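Long-range contacts in PT26-6P (Thermococcus sp., PDB 2WB7), which is of unknown function but is encoded by a euryarchaeal mobile element and joins immunoglobulin-like domains to a C-terminal helical domain: residues S382-T387 / G488-N493; L235-I240 / P274-N279; V492-K497 / I508-A513. One frame throughout, in Å; residues are numbered along the deposited sequence.

The three contacts cluster where the second immunoglobulin-like domain meets the C-terminal helices. Centres of contacts 1 and 3 are about 6 Å apart, those of 1 and 2 about 9 Å, and those of 2 and 3 about 12 Å. Both segments of contact 2 precede those of contact 1 in the sequence, and contact 3 takes up helix 471-499 at Val492 and Asn493, residues it shares with contact 1. Loop 382-387 lies between the other two: the backbone of Leu384 bonds to His276 of contact 2, while Ser382 and Val383 bond to Asp509 and Lys497 of contact 3. This is consistent with one continuous junction between the beta sheet and the C-terminal helices.

Contact 1. Residues S382-T387 / G488-N493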
loop_
_atom_site.group_PDB
_atom_site.type_symbol
_atom_site.label_atom_id
_atom_site.label_comp_id
_atom_site.label_asym_id
_atom_site.label_seq_id
_atom_site.Cartn_x
_atom_site.Cartn_y
_atom_site.Cartn_z
ATOM N N SER A 382 3.116 -14.293 -7.672
ATOM C CA SER A 382 2.792 -14.830 -8.977
ATOM C C SER A 382 2.640 -16.335 -8.835
ATOM O O SER A 382 3.441 -16.988 -8.154
ATOM C CB SER A 382 3.891 -14.520 -9.974
ATOM O OG SER A 382 3.668 -15.255 -11.165
ATOM N N VAL A 383 1.602 -16.885 -9.450
ATOM C CA VAL A 383 1.420 -18.320 -9.404
ATOM C C VAL A 383 1.919 -18.919 -10.698
ATOM O O VAL A 383 1.431 -18.580 -11.759
ATOM C CB VAL A 383 -0.018 -18.692 -9.180
ATOM C CG1 VAL A 383 -0.142 -20.192 -9.188
ATOM C CG2 VAL A 383 -0.519 -18.089 -7.853
ATOM N N LEU A 384 2.918 -19.780 -10.610
ATOM C CA LEU A 384 3.534 -20.372 -11.801
ATOM C C LEU A 384 2.865 -21.685 -12.181
ATOM O O LEU A 384 2.239 -22.344 -11.341
ATOM C CB LEU A 384 5.024 -20.625 -11.568
ATOM C CG LEU A 384 5.848 -19.405 -11.178
ATOM C CD1 LEU A 384 7.163 -19.843 -10.655
ATOM C CD2 LEU A 384 6.037 -18.497 -12.359
ATOM N N SER A 385 3.007 -22.071 -13.447
ATOM C CA SER A 385 2.541 -23.387 -13.905
ATOM C C SER A 385 3.741 -24.318 -14.073
ATOM O O SER A 385 4.874 -23.854 -14.211
ATOM C CB SER A 385 1.792 -23.256 -15.228
ATOM O OG SER A 385 2.687 -22.912 -16.272
ATOM N N ASN A 386 3.507 -25.625 -14.062
ATOM C CA ASN A 386 4.611 -26.562 -14.223
ATOM C C ASN A 386 5.244 -26.481 -15.611
ATOM O O ASN A 386 4.610 -26.793 -16.604
ATOM C CB ASN A 386 4.183 -28.001 -13.920
ATOM C CG ASN A 386 5.365 -28.977 -13.968
ATOM O OD1 ASN A 386 6.491 -28.589 -14.311
ATOM N ND2 ASN A 386 5.116 -30.237 -13.625
ATOM N N THR A 387 6.499 -26.066 -15.676
ATOM C CA THR A 387 7.186 -25.969 -16.953
ATOM C C THR A 387 8.164 -27.126 -17.237
ATOM O O THR A 387 8.809 -27.150 -18.286
ATOM C CB THR A 387 7.909 -24.621 -17.089
ATOM O OG1 THR A 387 8.577 -24.309 -15.856
ATOM C CG2 THR A 387 6.905 -23.537 -17.372
ATOM N N GLY A 488 13.771 -18.173 -18.686
ATOM C CA GLY A 488 12.913 -18.608 -19.768
ATOM C C GLY A 488 11.597 -19.134 -19.254
ATOM O O GLY A 488 10.538 -18.853 -19.832
ATOM N N ASP A 489 11.645 -19.901 -18.167
ATOM C CA ASP A 489 10.410 -20.401 -17.548
ATOM C C ASP A 489 9.487 -19.258 -17.125
ATOM O O ASP A 489 8.267 -19.330 -17.300
ATOM C CB ASP A 489 10.708 -21.339 -16.379
ATOM C CG ASP A 489 11.234 -22.693 -16.849
ATOM O OD1 ASP A 489 11.014 -23.048 -18.037
ATOM O OD2 ASP A 489 11.865 -23.407 -16.035
ATOM N N TYR A 490 10.079 -18.191 -16.595
ATOM C CA TYR A 490 9.300 -17.028 -16.191
ATOM C C TYR A 490 8.647 -16.417 -17.419
ATOM O O TYR A 490 7.437 -16.195 -17.430
ATOM C CB TYR A 490 10.178 -15.976 -15.501
ATOM C CG TYR A 490 10.519 -16.265 -14.052
ATOM C CD1 TYR A 490 9.529 -16.573 -13.131
ATOM C CD2 TYR A 490 11.840 -16.213 -13.603
ATOM C CE1 TYR A 490 9.836 -16.837 -11.784
ATOM C CE2 TYR A 490 12.160 -16.458 -12.264
ATOM C CZ TYR A 490 11.149 -16.772 -11.365
ATOM O OH TYR A 490 11.474 -17.018 -10.056
ATOM N N TYR A 491 9.460 -16.149 -18.444
ATOM C CA TYR A 491 8.987 -15.512 -19.682
ATOM C C TYR A 491 7.794 -16.235 -20.268
ATOM O O TYR A 491 6.846 -15.619 -20.761
ATOM C CB TYR A 491 10.102 -15.420 -20.724
ATOM C CG TYR A 491 10.914 -14.151 -20.602
ATOM C CD1 TYR A 491 12.286 -14.193 -20.565
ATOM C CD2 TYR A 491 10.289 -12.909 -20.500
ATOM C CE1 TYR A 491 13.027 -13.055 -20.450
ATOM C CE2 TYR A 491 11.019 -11.756 -20.380
ATOM C CZ TYR A 491 12.395 -11.837 -20.359
ATOM O OH TYR A 491 13.152 -10.702 -20.226
ATOM N N VAL A 492 7.830 -17.553 -20.172
ATOM C CA VAL A 492 6.773 -18.376 -20.710
ATOM C C VAL A 492 5.507 -18.224 -19.879
ATOM O O VAL A 492 4.393 -18.093 -20.430
ATOM C CB VAL A 492 7.188 -19.843 -20.741
ATOM C CG1 VAL A 492 5.952 -20.727 -20.677
ATOM C CG2 VAL A 492 8.062 -20.131 -21.992
ATOM N N ASN A 493 5.661 -18.246 -18.553
ATOM C CA ASN A 493 4.564 -17.870 -17.678
ATOM C C ASN A 493 4.018 -16.492 -18.058
ATOM O O ASN A 493 2.804 -16.307 -18.172
ATOM C CB ASN A 493 5.002 -17.889 -16.219
ATOM C CG ASN A 493 4.971 -19.284 -15.618
ATOM O OD1 ASN A 493 3.940 -19.740 -15.117
ATOM N ND2 ASN A 493 6.101 -19.968 -15.659
HETATM O O HOH W 1 7.273 -22.572 -14.090
HETATM O O HOH W 2 10.687 -25.707 -15.699
#
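Asn493 swings CG beside its own backbone N, anti to the carbonyl carbon (chi1 -82°), and turns its amide by chi2 -87°, so that the two ends of the group serve different segments. OD1 faces the loop and takes the N-H of Ser385 (N to OD1 3.0 Å, N-H...O angle 161°); the donor lies in the carbonyl plane, on a lone pair. ND2 turns back along helix 471-499 and donates to Asp489 O at 2.8 Å, a carbonyl that also receives the helical N-H of Asn493. These bonds fix the amide's rotation. Leu384 crosses it at about a right angle, its CD2 lying 3.5 Å from Asn493 CG, and the same methyl meets the edge of the Tyr490 ring, 4.1 Å from CD1. The hydroxyl of Tyr490 bonds to Ser237 O. Further along the loop, Thr387 OG1 and Asp489 OD2 are joined by a water, 2.5 Å from OG1 and 2.6 Å from OD2. A second water links Ser385 O, Thr387 OG1 and Asn493 ND2. Asp489 OD1 is held by Lys425 and Tyr455. Segment 382-387 lies between strand 370-379 and helix 393-404, so the passage from beta sheet to helices runs along helix 471-499. The loop is thus docked by the Ser385 N to Asn493 hydrogen bond, two water bridges and the bond from Lys497 to Val383 O, and the negative charge of Asp489 is probably stabilised by Lys425.

Contact 2. Residues L235-I240 / P274-N279; sequences LGSLPI and PVHVLN
The loop of a beta-hairpin forms one side of this contact: 274-279 joins adjacent antiparallel strands 266-272 and 281-290 in the second immunoglobulin-like domain, and loop 235-240, part of the long connection leading to strand 253-261, packs on it. The touching parts run 62° apart. Leu238 and Pro274 lie side by side and point the same way, with Leu238 CD1 3.6 Å from Pro274 CB. Ile240 and Val277 instead cross at about a right angle: CG2 of Ile240 reaches both methyls of Val277, the nearer being CG2 at 3.8 Å. Between these apolar pairs the backbones are tied together. Leu238 N donates to Pro274 O at 2.8 Å, almost straight at 172° and nearly along the C=O axis. His276 turns the edge of its ring to Ser237, whose CB stands near the ring plane, 4.1 Å from CD2; ND1 of the same ring is bonded to Tyr344 OH. Pro239, its CB pointing away from 274-279, rests on Met486 and Tyr490 of helix 471-499 and, with Leu238, on Tyr516 of helix 503-523, which places this loop between the hairpin loop and the helices. The buried Ser237 hydroxyl supplies the second tie. With OG anti to the backbone N (chi1 173°), it accepts the N-H of His276 at 2.9 Å, N to OG, while Ser237 OG itself donates to an in-plane lone pair of Leu238 O, also at 2.9 Å.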
loop_
_atom_site.group_PDB
_atom_site.type_symbol
_atom_site.label_atom_id
_atom_site.label_comp_id
_atom_site.label_asym_id
_atom_site.label_seq_id
_atom_site.Cartn_x
_atom_site.Cartn_y
_atom_site.Cartn_z
ATOM N N LEU A 235 8.884 -10.017 -5.053
ATOM C CA LEU A 235 7.920 -10.089 -6.145
ATOM C C LEU A 235 7.843 -11.517 -6.666
ATOM O O LEU A 235 8.857 -12.217 -6.708
ATOM C CB LEU A 235 8.378 -9.214 -7.302
ATOM C CG LEU A 235 8.466 -7.742 -6.936
ATOM C CD1 LEU A 235 9.312 -6.958 -7.952
ATOM C CD2 LEU A 235 7.043 -7.196 -6.843
ATOM N N GLY A 236 6.653 -11.933 -7.087
ATOM C CA GLY A 236 6.496 -13.192 -7.785
ATOM C C GLY A 236 6.792 -14.429 -6.955
ATOM O O GLY A 236 6.434 -14.517 -5.789
ATOM N N SER A 237 7.440 -15.405 -7.571
ATOM C CA SER A 237 7.608 -16.697 -6.949
ATOM C C SER A 237 8.975 -17.226 -7.282
ATOM O O SER A 237 9.486 -16.980 -8.372
ATOM C CB SER A 237 6.569 -17.661 -7.502
ATOM O OG SER A 237 6.777 -18.975 -7.046
ATOM N N LEU A 238 9.588 -17.940 -6.350
ATOM C CA LEU A 238 10.787 -18.673 -6.691
ATOM C C LEU A 238 10.445 -19.658 -7.819
ATOM O O LEU A 238 9.295 -20.055 -7.981
ATOM C CB LEU A 238 11.306 -19.415 -5.458
ATOM C CG LEU A 238 12.097 -18.572 -4.458
ATOM C CD1 LEU A 238 12.303 -19.352 -3.174
ATOM C CD2 LEU A 238 13.439 -18.085 -5.050
ATOM N N PRO A 239 11.442 -20.056 -8.606
ATOM C CA PRO A 239 11.218 -21.072 -9.620
ATOM C C PRO A 239 10.621 -22.361 -9.050
ATOM O O PRO A 239 10.849 -22.692 -7.900
ATOM C CB PRO A 239 12.631 -21.325 -10.159
ATOM C CG PRO A 239 13.316 -19.991 -10.006
ATOM C CD PRO A 239 12.787 -19.464 -8.693
ATOM N N ILE A 240 9.871 -23.098 -9.865
ATOM C CA ILE A 240 9.145 -24.272 -9.375
ATOM C C ILE A 240 10.021 -25.353 -8.747
ATOM O O ILE A 240 9.522 -26.196 -7.997
ATOM C CB ILE A 240 8.252 -24.922 -10.472
ATOM C CG1 ILE A 240 9.120 -25.466 -11.605
ATOM C CG2 ILE A 240 7.224 -23.928 -10.962
ATOM C CD1 ILE A 240 8.352 -26.133 -12.716
ATOM N N PRO A 274 7.572 -18.471 -0.254
ATOM C CA PRO A 274 8.207 -17.876 -1.449
ATOM C C PRO A 274 7.922 -18.600 -2.797
ATOM O O PRO A 274 8.404 -18.163 -3.852
ATOM C CB PRO A 274 9.710 -17.931 -1.110
ATOM C CG PRO A 274 9.823 -18.751 0.215
ATOM C CD PRO A 274 8.489 -19.341 0.501
ATOM N N VAL A 275 7.162 -19.696 -2.752
ATOM C CA VAL A 275 6.859 -20.482 -3.948
ATOM C C VAL A 275 5.362 -20.623 -4.131
ATOM O O VAL A 275 4.646 -20.975 -3.190
ATOM C CB VAL A 275 7.391 -21.895 -3.832
ATOM C CG1 VAL A 275 7.642 -22.439 -5.185
ATOM C CG2 VAL A 275 8.653 -21.893 -3.065
ATOM N N HIS A 276 4.893 -20.366 -5.352
ATOM C CA HIS A 276 3.465 -20.403 -5.671
ATOM C C HIS A 276 3.278 -21.086 -7.005
ATOM O O HIS A 276 3.572 -20.513 -8.045
ATOM C CB HIS A 276 2.914 -18.980 -5.733
ATOM C CG HIS A 276 3.167 -18.190 -4.485
ATOM N ND1 HIS A 276 2.307 -18.208 -3.406
ATOM C CD2 HIS A 276 4.192 -17.376 -4.132
ATOM C CE1 HIS A 276 2.784 -17.426 -2.452
ATOM N NE2 HIS A 276 3.926 -16.909 -2.868
ATOM N N VAL A 277 2.810 -22.327 -6.973
ATOM C CA VAL A 277 2.673 -23.119 -8.191
ATOM C C VAL A 277 1.279 -23.692 -8.244
ATOM O O VAL A 277 0.698 -23.980 -7.203
ATOM C CB VAL A 277 3.672 -24.297 -8.217
ATOM C CG1 VAL A 277 3.696 -24.921 -9.592
ATOM C CG2 VAL A 277 5.067 -23.836 -7.812
ATOM N N LEU A 278 0.742 -23.867 -9.447
ATOM C CA LEU A 278 -0.574 -24.497 -9.598
ATOM C C LEU A 278 -0.581 -25.883 -8.955
ATOM O O LEU A 278 0.428 -26.590 -8.961
ATOM C CB LEU A 278 -0.992 -24.597 -11.069
ATOM C CG LEU A 278 -1.412 -23.303 -11.777
ATOM C CD1 LEU A 278 -1.814 -23.556 -13.221
ATOM C CD2 LEU A 278 -2.539 -22.585 -11.017
ATOM N N ASN A 279 -1.731 -26.256 -8.408
ATOM C CA ASN A 279 -1.896 -27.499 -7.656
ATOM C C ASN A 279 -1.037 -27.625 -6.427
ATOM O O ASN A 279 -0.987 -28.698 -5.835
ATOM C CB ASN A 279 -1.757 -28.751 -8.524
ATOM C CG ASN A 279 -3.045 -29.086 -9.227
ATOM O OD1 ASN A 279 -4.138 -28.706 -8.775
ATOM N ND2 ASN A 279 -2.940 -29.759 -10.361
#

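Contact 3. Residues V492-K497 / I508-A513; sequences VNAARK and IDAEKA
Lys497 NZ is gripped by two hydrogen bonds, one to Asp509 OD2 across the helix pair and one to Val383 O of the loop after strand 370-379. The first is also a salt bridge: NZ to OD2 is 2.8 Å, and OD2 offers its syn lone pair, on the side of the other carboxylate oxygen. Lys497 gets there with a chain extended beyond CG that crosses Asp509 at about a right angle. OD2 also lies against Asn493 CB, at 3.6 Å, while the other oxygen, Asp509 OD1, takes the hydroxyl of Ser382. With both oxygens engaged in a buried setting, the carboxylate is probably kept ionised by the ammonium group. An alanine in place of Asp509 would remove both oxygens and would probably loosen Lys497 and Ser382 together, weakening the tie between the helix pair and the loop. Next to the salt bridge, small residues let the backbones approach. Ala494 CB touches Asp509 CB at 3.7 Å and Ala510 CB at 4.2 Å, and the CA atoms of Ala494 and Asp509 are 5.2 Å apart. Tyr447 of helix 442-465 packs on both alanines. The axes of segments 492-497 and 508-513 approach to 8.1 Å at a signed crossing angle of -159°, close to antiparallel. Since helices 471-499 and 503-523 are consecutive and separated by a very short turn, this is the packing of an antiparallel helical hairpin, here the last two helices of the C-terminal helical domain.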
loop_
_atom_site.group_PDB
_atom_site.type_symbol
_atom_site.label_atom_id
_atom_site.label_comp_id
_atom_site.label_asym_id
_atom_site.label_seq_id
_atom_site.Cartn_x
_atom_site.Cartn_y
_atom_site.Cartn_z
ATOM N N VAL A 492 7.830 -17.553 -20.172
ATOM C CA VAL A 492 6.773 -18.376 -20.710
ATOM C C VAL A 492 5.507 -18.224 -19.879
ATOM O O VAL A 492 4.393 -18.093 -20.430
ATOM C CB VAL A 492 7.188 -19.843 -20.741
ATOM C CG1 VAL A 492 5.952 -20.727 -20.677
ATOM C CG2 VAL A 492 8.062 -20.131 -21.992
ATOM N N ASN A 493 5.661 -18.246 -18.553
ATOM C CA ASN A 493 4.564 -17.870 -17.678
ATOM C C ASN A 493 4.018 -16.492 -18.058
ATOM O O ASN A 493 2.804 -16.307 -18.172
ATOM C CB ASN A 493 5.002 -17.889 -16.219
ATOM C CG ASN A 493 4.971 -19.284 -15.618
ATOM O OD1 ASN A 493 3.940 -19.740 -15.117
ATOM N ND2 ASN A 493 6.101 -19.968 -15.659
ATOM N N ALA A 494 4.918 -15.537 -18.277
ATOM C CA ALA A 494 4.504 -14.171 -18.582
ATOM C C ALA A 494 3.673 -14.089 -19.886
ATOM O O ALA A 494 2.550 -13.537 -19.908
ATOM C CB ALA A 494 5.708 -13.248 -18.643
ATOM N N ALA A 495 4.216 -14.653 -20.964
ATOM C CA ALA A 495 3.502 -14.660 -22.228
ATOM C C ALA A 495 2.119 -15.281 -22.077
ATOM O O ALA A 495 1.135 -14.738 -22.550
ATOM C CB ALA A 495 4.311 -15.392 -23.279
ATOM N N ARG A 496 2.057 -16.416 -21.394
ATOM C CA ARG A 496 0.805 -17.141 -21.207
ATOM C C ARG A 496 -0.233 -16.314 -20.456
ATOM O O ARG A 496 -1.416 -16.313 -20.804
ATOM C CB ARG A 496 1.061 -18.459 -20.474
ATOM C CG ARG A 496 -0.194 -19.307 -20.226
ATOM C CD ARG A 496 0.096 -20.604 -19.435
ATOM N NE ARG A 496 0.685 -20.352 -18.116
ATOM C CZ ARG A 496 -0.009 -20.278 -16.980
ATOM N NH1 ARG A 496 -1.328 -20.451 -16.995
ATOM N NH2 ARG A 496 0.622 -20.027 -15.830
ATOM N N LYS A 497 0.217 -15.596 -19.434
ATOM C CA LYS A 497 -0.652 -14.705 -18.692
ATOM C C LYS A 497 -1.064 -13.505 -19.529
ATOM O O LYS A 497 -2.239 -13.149 -19.564
ATOM C CB LYS A 497 0.037 -14.262 -17.408
ATOM C CG LYS A 497 -0.076 -15.301 -16.315
ATOM C CD LYS A 497 1.045 -15.244 -15.323
ATOM C CE LYS A 497 0.864 -16.364 -14.311
ATOM N NZ LYS A 497 1.833 -16.252 -13.190
ATOM N N ILE A 508 4.977 -9.050 -13.570
ATOM C CA ILE A 508 5.794 -9.554 -12.479
ATOM C C ILE A 508 6.710 -10.686 -12.978
ATOM O O ILE A 508 7.946 -10.645 -12.812
ATOM C CB ILE A 508 4.933 -10.049 -11.314
ATOM C CG1 ILE A 508 4.259 -8.857 -10.610
ATOM C CG2 ILE A 508 5.787 -10.833 -10.363
ATOM C CD1 ILE A 508 3.036 -9.208 -9.806
ATOM N N ASP A 509 6.107 -11.689 -13.612
ATOM C CA ASP A 509 6.893 -12.766 -14.184
ATOM C C ASP A 509 8.016 -12.202 -15.066
ATOM O O ASP A 509 9.171 -12.587 -14.908
ATOM C CB ASP A 509 5.992 -13.739 -14.944
ATOM C CG ASP A 509 5.097 -14.541 -14.018
ATOM O OD1 ASP A 509 5.530 -14.783 -12.871
ATOM O OD2 ASP A 509 3.977 -14.934 -14.430
ATOM N N ALA A 510 7.682 -11.268 -15.957
ATOM C CA ALA A 510 8.666 -10.728 -16.894
ATOM C C ALA A 510 9.796 -10.034 -16.173
ATOM O O ALA A 510 10.945 -10.124 -16.590
ATOM C CB ALA A 510 8.022 -9.790 -17.895
ATOM N N GLU A 511 9.478 -9.363 -15.074
ATOM C CA GLU A 511 10.502 -8.718 -14.247
ATOM C C GLU A 511 11.428 -9.724 -13.567
ATOM O O GLU A 511 12.650 -9.514 -13.479
ATOM C CB GLU A 511 9.849 -7.846 -13.193
ATOM C CG GLU A 511 10.749 -7.543 -12.002
ATOM C CD GLU A 511 11.919 -6.640 -12.369
ATOM O OE1 GLU A 511 11.780 -5.851 -13.338
ATOM O OE2 GLU A 511 12.975 -6.733 -11.696
ATOM N N LYS A 512 10.843 -10.809 -13.060
ATOM C CA LYS A 512 11.641 -11.889 -12.477
ATOM C C LYS A 512 12.570 -12.457 -13.526
ATOM O O LYS A 512 13.727 -12.755 -13.241
ATOM C CB LYS A 512 10.755 -13.013 -11.949
ATOM C CG LYS A 512 9.887 -12.610 -10.781
ATOM C CD LYS A 512 10.715 -11.874 -9.736
ATOM C CE LYS A 512 11.404 -12.839 -8.782
ATOM N NZ LYS A 512 12.238 -12.095 -7.780
ATOM N N ALA A 513 12.050 -12.616 -14.742
ATOM C CA ALA A 513 12.856 -13.073 -15.876
ATOM C C ALA A 513 14.099 -12.211 -15.990
ATOM O O ALA A 513 15.221 -12.701 -15.905
ATOM C CB ALA A 513 12.054 -13.026 -17.162
#